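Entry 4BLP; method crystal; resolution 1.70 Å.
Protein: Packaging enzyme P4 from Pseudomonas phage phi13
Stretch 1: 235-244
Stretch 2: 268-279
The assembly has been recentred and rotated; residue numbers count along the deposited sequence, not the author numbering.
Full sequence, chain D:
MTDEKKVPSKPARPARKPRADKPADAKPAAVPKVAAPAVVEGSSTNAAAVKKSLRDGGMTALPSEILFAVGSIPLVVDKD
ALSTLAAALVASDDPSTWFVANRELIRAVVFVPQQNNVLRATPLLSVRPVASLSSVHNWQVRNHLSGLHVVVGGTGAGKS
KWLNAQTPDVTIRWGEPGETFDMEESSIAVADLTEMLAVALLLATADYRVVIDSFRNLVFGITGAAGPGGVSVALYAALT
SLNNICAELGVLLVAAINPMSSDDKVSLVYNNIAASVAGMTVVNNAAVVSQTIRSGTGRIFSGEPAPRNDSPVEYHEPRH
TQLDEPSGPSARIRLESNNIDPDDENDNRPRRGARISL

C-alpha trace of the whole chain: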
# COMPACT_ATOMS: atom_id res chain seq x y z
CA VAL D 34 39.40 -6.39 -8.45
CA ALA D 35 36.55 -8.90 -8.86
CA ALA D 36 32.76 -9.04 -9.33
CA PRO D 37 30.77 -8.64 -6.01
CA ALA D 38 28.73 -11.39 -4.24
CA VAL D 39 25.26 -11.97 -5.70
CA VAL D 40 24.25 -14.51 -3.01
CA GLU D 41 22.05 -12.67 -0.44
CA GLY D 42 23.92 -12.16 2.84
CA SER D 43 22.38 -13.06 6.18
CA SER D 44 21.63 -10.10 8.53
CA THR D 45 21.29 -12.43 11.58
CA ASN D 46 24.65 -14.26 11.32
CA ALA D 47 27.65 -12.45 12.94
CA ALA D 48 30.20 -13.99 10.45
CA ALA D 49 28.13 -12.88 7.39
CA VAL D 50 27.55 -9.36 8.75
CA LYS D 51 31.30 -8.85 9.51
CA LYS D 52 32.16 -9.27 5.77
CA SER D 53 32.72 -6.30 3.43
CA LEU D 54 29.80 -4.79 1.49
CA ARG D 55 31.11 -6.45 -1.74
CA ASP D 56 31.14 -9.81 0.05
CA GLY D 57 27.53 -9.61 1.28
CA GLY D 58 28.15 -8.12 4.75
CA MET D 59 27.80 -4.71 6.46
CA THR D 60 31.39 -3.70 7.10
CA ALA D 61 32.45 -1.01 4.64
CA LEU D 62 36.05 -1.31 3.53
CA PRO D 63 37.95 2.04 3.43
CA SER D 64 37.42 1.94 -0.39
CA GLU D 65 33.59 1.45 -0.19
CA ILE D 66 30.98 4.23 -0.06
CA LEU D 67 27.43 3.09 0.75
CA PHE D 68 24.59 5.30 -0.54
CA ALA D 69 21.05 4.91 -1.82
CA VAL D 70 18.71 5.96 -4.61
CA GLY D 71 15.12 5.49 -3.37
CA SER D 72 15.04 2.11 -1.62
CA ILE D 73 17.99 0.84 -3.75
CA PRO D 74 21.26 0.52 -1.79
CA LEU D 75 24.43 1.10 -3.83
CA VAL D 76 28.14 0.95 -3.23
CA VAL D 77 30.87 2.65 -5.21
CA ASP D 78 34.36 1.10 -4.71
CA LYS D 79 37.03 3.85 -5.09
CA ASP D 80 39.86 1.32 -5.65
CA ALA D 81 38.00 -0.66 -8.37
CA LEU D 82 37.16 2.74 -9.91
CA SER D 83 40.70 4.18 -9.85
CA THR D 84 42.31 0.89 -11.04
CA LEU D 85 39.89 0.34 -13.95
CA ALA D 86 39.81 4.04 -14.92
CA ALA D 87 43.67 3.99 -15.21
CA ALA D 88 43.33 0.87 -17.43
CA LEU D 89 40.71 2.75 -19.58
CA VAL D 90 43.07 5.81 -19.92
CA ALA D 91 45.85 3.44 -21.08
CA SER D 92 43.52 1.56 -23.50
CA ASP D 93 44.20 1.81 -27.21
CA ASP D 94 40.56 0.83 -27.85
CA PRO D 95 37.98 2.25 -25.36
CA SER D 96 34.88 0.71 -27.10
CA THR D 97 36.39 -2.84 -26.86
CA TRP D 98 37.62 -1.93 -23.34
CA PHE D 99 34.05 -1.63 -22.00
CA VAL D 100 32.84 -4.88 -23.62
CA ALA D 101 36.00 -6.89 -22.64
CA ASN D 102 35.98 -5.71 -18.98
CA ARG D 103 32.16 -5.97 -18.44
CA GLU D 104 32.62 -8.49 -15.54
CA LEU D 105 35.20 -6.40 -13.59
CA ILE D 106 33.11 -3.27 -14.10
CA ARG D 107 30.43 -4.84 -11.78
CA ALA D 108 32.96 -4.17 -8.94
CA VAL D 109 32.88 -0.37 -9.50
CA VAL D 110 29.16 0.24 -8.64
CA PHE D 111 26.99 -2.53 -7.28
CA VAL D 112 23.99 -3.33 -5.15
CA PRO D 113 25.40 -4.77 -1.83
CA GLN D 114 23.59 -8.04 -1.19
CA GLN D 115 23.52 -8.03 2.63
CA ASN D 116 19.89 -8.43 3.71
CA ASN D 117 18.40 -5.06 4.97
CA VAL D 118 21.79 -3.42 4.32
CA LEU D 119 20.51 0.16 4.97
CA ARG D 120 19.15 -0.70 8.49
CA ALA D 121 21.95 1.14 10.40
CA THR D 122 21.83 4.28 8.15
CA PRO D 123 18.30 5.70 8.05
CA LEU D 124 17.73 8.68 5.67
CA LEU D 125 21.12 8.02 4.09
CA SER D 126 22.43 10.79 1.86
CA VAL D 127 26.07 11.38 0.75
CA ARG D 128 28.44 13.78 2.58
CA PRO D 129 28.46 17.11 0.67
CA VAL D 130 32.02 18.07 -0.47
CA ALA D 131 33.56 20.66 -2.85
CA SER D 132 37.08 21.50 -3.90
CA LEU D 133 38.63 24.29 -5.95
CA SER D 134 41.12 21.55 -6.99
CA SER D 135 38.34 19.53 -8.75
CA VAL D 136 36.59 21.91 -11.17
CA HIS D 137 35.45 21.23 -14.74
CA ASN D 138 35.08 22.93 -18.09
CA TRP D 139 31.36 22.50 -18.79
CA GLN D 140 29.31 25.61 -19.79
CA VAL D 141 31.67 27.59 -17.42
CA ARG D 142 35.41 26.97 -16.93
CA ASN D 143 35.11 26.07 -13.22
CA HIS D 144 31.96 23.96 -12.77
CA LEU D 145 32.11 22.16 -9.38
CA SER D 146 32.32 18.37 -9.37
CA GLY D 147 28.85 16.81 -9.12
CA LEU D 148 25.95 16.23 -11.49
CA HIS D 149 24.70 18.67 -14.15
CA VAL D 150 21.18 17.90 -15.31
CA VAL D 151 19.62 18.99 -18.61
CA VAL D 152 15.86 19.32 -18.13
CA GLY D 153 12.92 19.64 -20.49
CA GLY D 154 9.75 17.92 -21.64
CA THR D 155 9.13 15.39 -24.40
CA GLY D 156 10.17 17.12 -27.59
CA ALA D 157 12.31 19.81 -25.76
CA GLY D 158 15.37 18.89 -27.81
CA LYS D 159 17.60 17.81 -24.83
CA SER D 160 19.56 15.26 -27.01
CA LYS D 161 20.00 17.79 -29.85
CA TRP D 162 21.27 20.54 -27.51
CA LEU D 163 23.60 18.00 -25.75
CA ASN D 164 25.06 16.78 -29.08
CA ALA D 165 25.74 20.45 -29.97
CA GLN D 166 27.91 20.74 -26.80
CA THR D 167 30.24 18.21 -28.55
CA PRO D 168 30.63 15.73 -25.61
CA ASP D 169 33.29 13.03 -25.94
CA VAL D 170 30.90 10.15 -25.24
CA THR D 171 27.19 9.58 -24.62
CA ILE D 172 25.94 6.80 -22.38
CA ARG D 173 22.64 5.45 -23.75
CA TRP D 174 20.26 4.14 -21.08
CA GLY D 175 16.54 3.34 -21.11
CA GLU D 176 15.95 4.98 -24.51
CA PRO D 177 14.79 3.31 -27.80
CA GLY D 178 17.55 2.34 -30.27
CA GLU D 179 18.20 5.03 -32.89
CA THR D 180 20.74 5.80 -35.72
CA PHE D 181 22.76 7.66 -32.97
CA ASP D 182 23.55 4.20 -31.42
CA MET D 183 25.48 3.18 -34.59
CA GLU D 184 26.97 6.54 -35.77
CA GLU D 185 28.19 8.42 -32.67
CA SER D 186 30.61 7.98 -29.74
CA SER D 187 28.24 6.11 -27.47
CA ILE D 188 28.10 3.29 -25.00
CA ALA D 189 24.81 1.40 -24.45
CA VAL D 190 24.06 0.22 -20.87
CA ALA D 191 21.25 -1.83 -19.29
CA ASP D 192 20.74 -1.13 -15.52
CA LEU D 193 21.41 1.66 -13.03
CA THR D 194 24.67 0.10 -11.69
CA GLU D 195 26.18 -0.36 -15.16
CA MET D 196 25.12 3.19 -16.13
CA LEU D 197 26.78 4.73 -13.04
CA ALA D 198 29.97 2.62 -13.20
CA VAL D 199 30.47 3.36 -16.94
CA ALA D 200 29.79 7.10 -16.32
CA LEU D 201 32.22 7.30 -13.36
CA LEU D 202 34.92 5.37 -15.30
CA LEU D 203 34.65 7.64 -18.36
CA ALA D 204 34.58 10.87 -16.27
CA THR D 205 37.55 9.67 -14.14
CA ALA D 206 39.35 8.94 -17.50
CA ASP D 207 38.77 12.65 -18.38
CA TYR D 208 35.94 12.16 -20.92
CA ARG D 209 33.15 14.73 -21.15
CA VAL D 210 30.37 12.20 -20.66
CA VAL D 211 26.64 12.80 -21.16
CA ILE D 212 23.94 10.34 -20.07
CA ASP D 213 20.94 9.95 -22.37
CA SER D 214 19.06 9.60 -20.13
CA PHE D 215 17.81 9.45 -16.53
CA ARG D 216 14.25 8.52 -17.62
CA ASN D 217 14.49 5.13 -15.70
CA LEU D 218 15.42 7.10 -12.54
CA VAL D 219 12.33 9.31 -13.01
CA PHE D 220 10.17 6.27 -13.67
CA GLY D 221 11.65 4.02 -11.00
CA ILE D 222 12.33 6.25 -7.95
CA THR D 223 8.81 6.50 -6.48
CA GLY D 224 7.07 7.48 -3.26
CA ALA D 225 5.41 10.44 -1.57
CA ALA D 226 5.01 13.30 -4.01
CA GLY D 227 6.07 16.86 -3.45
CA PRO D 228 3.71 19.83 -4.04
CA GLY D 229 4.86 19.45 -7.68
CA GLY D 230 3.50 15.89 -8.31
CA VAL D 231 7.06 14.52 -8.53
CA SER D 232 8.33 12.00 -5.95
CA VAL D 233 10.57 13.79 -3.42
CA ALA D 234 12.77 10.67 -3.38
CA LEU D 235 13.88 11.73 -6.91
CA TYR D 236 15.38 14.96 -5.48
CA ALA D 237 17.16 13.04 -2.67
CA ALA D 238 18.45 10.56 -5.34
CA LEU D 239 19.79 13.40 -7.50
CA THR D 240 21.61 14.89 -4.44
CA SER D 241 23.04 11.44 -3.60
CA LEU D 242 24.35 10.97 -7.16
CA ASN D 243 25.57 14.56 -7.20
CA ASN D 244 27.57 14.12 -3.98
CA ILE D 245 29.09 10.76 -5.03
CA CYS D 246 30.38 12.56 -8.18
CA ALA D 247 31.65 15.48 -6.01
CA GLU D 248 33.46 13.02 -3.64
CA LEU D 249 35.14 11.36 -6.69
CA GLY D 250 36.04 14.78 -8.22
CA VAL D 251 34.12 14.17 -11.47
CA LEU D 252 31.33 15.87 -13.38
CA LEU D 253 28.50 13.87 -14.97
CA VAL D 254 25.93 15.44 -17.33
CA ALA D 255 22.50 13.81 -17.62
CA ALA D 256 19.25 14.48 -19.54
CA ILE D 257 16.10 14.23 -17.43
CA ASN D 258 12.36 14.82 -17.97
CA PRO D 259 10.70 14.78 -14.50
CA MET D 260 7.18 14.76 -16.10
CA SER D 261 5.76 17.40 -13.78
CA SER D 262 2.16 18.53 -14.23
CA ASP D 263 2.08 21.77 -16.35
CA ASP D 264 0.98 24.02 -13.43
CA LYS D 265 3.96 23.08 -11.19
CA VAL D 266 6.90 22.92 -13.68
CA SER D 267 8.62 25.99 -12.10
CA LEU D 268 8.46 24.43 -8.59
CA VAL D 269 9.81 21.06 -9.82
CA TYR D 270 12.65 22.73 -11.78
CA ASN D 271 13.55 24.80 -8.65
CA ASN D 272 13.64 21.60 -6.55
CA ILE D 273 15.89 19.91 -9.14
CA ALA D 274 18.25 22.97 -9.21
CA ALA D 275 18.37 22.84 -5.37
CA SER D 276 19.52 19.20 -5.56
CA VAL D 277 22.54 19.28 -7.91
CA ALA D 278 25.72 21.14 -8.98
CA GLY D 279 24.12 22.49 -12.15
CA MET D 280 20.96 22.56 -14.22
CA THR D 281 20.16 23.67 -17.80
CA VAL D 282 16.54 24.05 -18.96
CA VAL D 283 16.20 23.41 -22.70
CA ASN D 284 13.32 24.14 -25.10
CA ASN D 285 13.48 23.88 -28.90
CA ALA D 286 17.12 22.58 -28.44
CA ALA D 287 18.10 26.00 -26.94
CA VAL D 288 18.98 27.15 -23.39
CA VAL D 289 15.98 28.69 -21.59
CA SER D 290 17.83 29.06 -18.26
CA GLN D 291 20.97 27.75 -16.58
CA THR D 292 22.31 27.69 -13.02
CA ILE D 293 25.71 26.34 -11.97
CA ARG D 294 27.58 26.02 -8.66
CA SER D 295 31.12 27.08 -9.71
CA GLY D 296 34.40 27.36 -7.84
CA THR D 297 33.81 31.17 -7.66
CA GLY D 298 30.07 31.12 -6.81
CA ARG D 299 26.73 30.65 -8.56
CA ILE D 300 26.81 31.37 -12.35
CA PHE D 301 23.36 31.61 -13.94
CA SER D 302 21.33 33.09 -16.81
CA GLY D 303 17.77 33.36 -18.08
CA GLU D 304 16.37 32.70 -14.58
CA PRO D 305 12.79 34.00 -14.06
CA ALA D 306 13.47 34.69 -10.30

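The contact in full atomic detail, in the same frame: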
# COMPACT_ATOMS: atom_id res chain seq x y z
N LEU D 235 13.08 11.46 -5.71
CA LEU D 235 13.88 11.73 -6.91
C LEU D 235 14.89 12.83 -6.57
O LEU D 235 16.02 12.75 -7.01
CB LEU D 235 12.99 12.19 -8.07
CG LEU D 235 13.72 12.51 -9.38
CD1 LEU D 235 14.52 11.29 -9.94
CD2 LEU D 235 12.73 13.08 -10.43
N TYR D 236 14.46 13.86 -5.83
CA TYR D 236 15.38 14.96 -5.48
C TYR D 236 16.47 14.45 -4.58
O TYR D 236 17.63 14.82 -4.78
CB TYR D 236 14.64 16.09 -4.78
CG TYR D 236 13.43 16.59 -5.54
CD1 TYR D 236 13.51 16.93 -6.89
CD2 TYR D 236 12.22 16.79 -4.89
CE1 TYR D 236 12.41 17.44 -7.57
CE2 TYR D 236 11.11 17.29 -5.56
CZ TYR D 236 11.21 17.60 -6.90
OH TYR D 236 10.11 18.15 -7.52
N ALA D 237 16.12 13.61 -3.57
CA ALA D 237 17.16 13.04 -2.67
C ALA D 237 18.12 12.18 -3.51
O ALA D 237 19.33 12.19 -3.25
CB ALA D 237 16.48 12.19 -1.59
N ALA D 238 17.59 11.43 -4.49
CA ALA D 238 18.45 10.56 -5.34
C ALA D 238 19.41 11.41 -6.15
O ALA D 238 20.57 11.07 -6.30
CB ALA D 238 17.61 9.70 -6.30
N LEU D 239 18.90 12.52 -6.71
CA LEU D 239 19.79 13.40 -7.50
C LEU D 239 20.89 14.00 -6.60
O LEU D 239 22.04 14.09 -7.02
CB LEU D 239 18.96 14.52 -8.13
CG LEU D 239 18.04 14.06 -9.29
CD1 LEU D 239 17.16 15.23 -9.75
CD2 LEU D 239 18.87 13.50 -10.51
N THR D 240 20.56 14.36 -5.36
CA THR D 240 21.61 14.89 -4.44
C THR D 240 22.60 13.80 -4.10
O THR D 240 23.79 14.06 -3.99
CB THR D 240 20.97 15.51 -3.18
OG1 THR D 240 20.16 16.60 -3.63
CG2 THR D 240 22.02 16.02 -2.18
N SER D 241 22.11 12.57 -3.89
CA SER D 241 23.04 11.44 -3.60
C SER D 241 24.00 11.22 -4.75
O SER D 241 25.23 11.12 -4.52
CB SER D 241 22.24 10.16 -3.30
OG SER D 241 21.51 10.34 -2.10
N LEU D 242 23.48 11.16 -5.99
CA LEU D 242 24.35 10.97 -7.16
C LEU D 242 25.27 12.15 -7.33
O LEU D 242 26.47 11.99 -7.56
CB LEU D 242 23.47 10.78 -8.41
CG LEU D 242 22.65 9.49 -8.39
CD1 LEU D 242 21.68 9.45 -9.60
CD2 LEU D 242 23.62 8.23 -8.45
N ASN D 243 24.73 13.36 -7.14
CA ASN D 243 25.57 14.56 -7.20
C ASN D 243 26.79 14.48 -6.25
O ASN D 243 27.93 14.77 -6.64
CB ASN D 243 24.74 15.79 -6.80
CG ASN D 243 25.55 17.05 -6.97
OD1 ASN D 243 25.64 17.59 -8.08
ND2 ASN D 243 26.15 17.55 -5.86
N ASN D 244 26.54 14.09 -5.00
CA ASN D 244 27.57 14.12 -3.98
C ASN D 244 28.55 12.96 -4.15
O ASN D 244 29.69 13.09 -3.73
CB ASN D 244 26.94 14.19 -2.60
CG ASN D 244 26.33 15.56 -2.31
OD1 ASN D 244 26.41 16.49 -3.14
ND2 ASN D 244 25.71 15.74 -1.13
N LEU D 268 8.14 24.97 -9.90
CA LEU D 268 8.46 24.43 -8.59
C LEU D 268 9.37 23.20 -8.73
O LEU D 268 10.36 23.09 -8.01
CB LEU D 268 7.17 24.03 -7.84
CG LEU D 268 6.22 25.08 -7.31
CD1 LEU D 268 5.18 24.40 -6.43
CD2 LEU D 268 6.93 26.15 -6.48
N VAL D 269 9.00 22.28 -9.63
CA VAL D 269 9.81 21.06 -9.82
C VAL D 269 11.21 21.42 -10.29
O VAL D 269 12.20 20.88 -9.77
CB VAL D 269 9.08 20.07 -10.78
CG1 VAL D 269 9.97 18.87 -11.15
CG2 VAL D 269 7.79 19.57 -10.11
N TYR D 270 11.34 22.35 -11.26
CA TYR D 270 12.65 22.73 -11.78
C TYR D 270 13.48 23.39 -10.66
O TYR D 270 14.66 23.11 -10.55
CB TYR D 270 12.52 23.63 -13.01
CG TYR D 270 12.09 22.92 -14.29
CD1 TYR D 270 11.70 21.58 -14.28
CD2 TYR D 270 12.05 23.59 -15.51
CE1 TYR D 270 11.28 20.93 -15.45
CE2 TYR D 270 11.67 22.94 -16.69
CZ TYR D 270 11.27 21.62 -16.65
OH TYR D 270 10.86 20.98 -17.80
N ASN D 271 12.83 24.22 -9.79
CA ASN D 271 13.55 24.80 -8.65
C ASN D 271 14.05 23.71 -7.70
O ASN D 271 15.17 23.79 -7.20
CB ASN D 271 12.64 25.76 -7.86
CG ASN D 271 12.38 27.06 -8.56
OD1 ASN D 271 13.10 27.45 -9.49
ND2 ASN D 271 11.35 27.78 -8.10
N ASN D 272 13.22 22.68 -7.44
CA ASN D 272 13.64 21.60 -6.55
C ASN D 272 14.79 20.81 -7.14
O ASN D 272 15.69 20.39 -6.42
CB ASN D 272 12.44 20.68 -6.24
CG ASN D 272 11.38 21.35 -5.38
OD1 ASN D 272 11.64 22.28 -4.65
ND2 ASN D 272 10.14 20.90 -5.46
N ILE D 273 14.78 20.61 -8.48
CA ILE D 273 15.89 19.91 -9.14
C ILE D 273 17.17 20.76 -9.02
O ILE D 273 18.23 20.23 -8.64
CB ILE D 273 15.54 19.59 -10.63
CG1 ILE D 273 14.45 18.54 -10.69
CG2 ILE D 273 16.79 19.09 -11.37
CD1 ILE D 273 13.93 18.24 -12.10
N ALA D 274 17.09 22.08 -9.32
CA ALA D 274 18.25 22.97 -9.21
C ALA D 274 18.84 22.96 -7.79
O ALA D 274 20.05 23.01 -7.63
CB ALA D 274 17.86 24.39 -9.59
N ALA D 275 17.97 22.84 -6.76
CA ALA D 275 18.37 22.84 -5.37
C ALA D 275 19.02 21.53 -4.97
O ALA D 275 19.60 21.45 -3.88
CB ALA D 275 17.16 23.10 -4.48
N SER D 276 18.99 20.52 -5.87
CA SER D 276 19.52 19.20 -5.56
C SER D 276 20.88 18.89 -6.17
O SER D 276 21.48 17.88 -5.78
CB SER D 276 18.53 18.13 -6.03
OG SER D 276 17.22 18.39 -5.52
N VAL D 277 21.34 19.68 -7.16
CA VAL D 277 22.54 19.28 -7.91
C VAL D 277 23.51 20.44 -8.13
O VAL D 277 23.16 21.60 -7.88
CB VAL D 277 22.11 18.69 -9.29
CG1 VAL D 277 21.26 17.39 -9.13
CG2 VAL D 277 21.30 19.74 -10.10
N ALA D 278 24.69 20.14 -8.70
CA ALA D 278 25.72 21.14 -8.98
C ALA D 278 25.33 22.09 -10.10
O ALA D 278 25.77 23.22 -10.12
CB ALA D 278 27.04 20.47 -9.33
N GLY D 279 24.53 21.61 -11.06
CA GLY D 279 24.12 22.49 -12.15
C GLY D 279 22.89 22.00 -12.87
O GLY D 279 22.60 20.81 -12.88

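A helix that meets a neighbour over a short length often relies on one large side chain to fill the space where the backbones stand apart, and on polar groups to fix the register where they come close. Two segments of the packaging enzyme P4 from phage phi13 illustrate the principle. Residues 235-244 lie within a helix that extends beyond both ends of the segment. The partner, residues 268-279, enters as a helix and leaves as an irregular chain. The helical axes run in roughly the same direction, 28° from parallel, with a closest approach of 9.9 Å. The backbones come nearest toward the C-terminal part of the second stretch, where the CA atoms of Thr 240 and Ser 276 are 4.9 Å apart. About 474 Å² of surface, summed over both sides, is buried.

Tyr 236 contributes the most, with 107 Å² covered. Its CA-to-CB bond points toward the partner, and with chi1 in the m well the ring reaches across the gap to the second helix. Asn 272 lies over one face: its CB sits 3.6 Å from the centroid of the Tyr 236 ring and 20° off the ring normal, an arrangement suited to a CH-pi interaction. The amide of the same residue uses its polarity at the far end of the ring, where Asn 272 ND2 donates a weak hydrogen bond to Tyr 236 OH at 3.4 Å. Ile 273 meets the ring edge, Ile 273 CG1 lying 3.9 Å from Tyr 236 CE1, while Val 269 CG1 approaches Tyr 236 OH to 3.7 Å. One aromatic side chain thus engages both apolar and polar neighbours along the helix.

Ser 276, with 75 Å² covered, is the centre of the second half of the contact. Its side chain turns back on its own segment, Ser 276 OG donating to Asn 272 O at 2.7 Å, so that the hydroxyl is satisfied even though it lies 3.5 Å from Tyr 236 CB. Its carbonyl, in contrast, serves the opposing helix. Thr 240 OG1 donates to Ser 276 O at 2.8 Å, and Thr 240 CA, 3.3 Å from the same oxygen, adds a CA-H...O contact. Ser 276 CB also lies 3.3 Å from Thr 240 OG1.

Leu 239, with 56 Å² covered, supplies an apolar patch nearly one helical turn beyond Tyr 236. Leu 239 CB packs 3.8 Å from Val 277 CG1 and Leu 239 CD1 lies 4.2 Å from Ile 273 CG2, contacts between apolar side chains beside the polar pairs.

A further turn along, Asn 243 captures the backbone of the departing chain. Ala 278 N donates to Asn 243 OD1 at 2.8 Å, so that a side-chain carbonyl accepts a backbone NH from the other stretch. The other end of the amide is held within the first helix, Asn 243 ND2 donating to Asn 244 OD1 at 2.9 Å. Both polar atoms of this side chain are therefore engaged, which favours a single orientation of the amide.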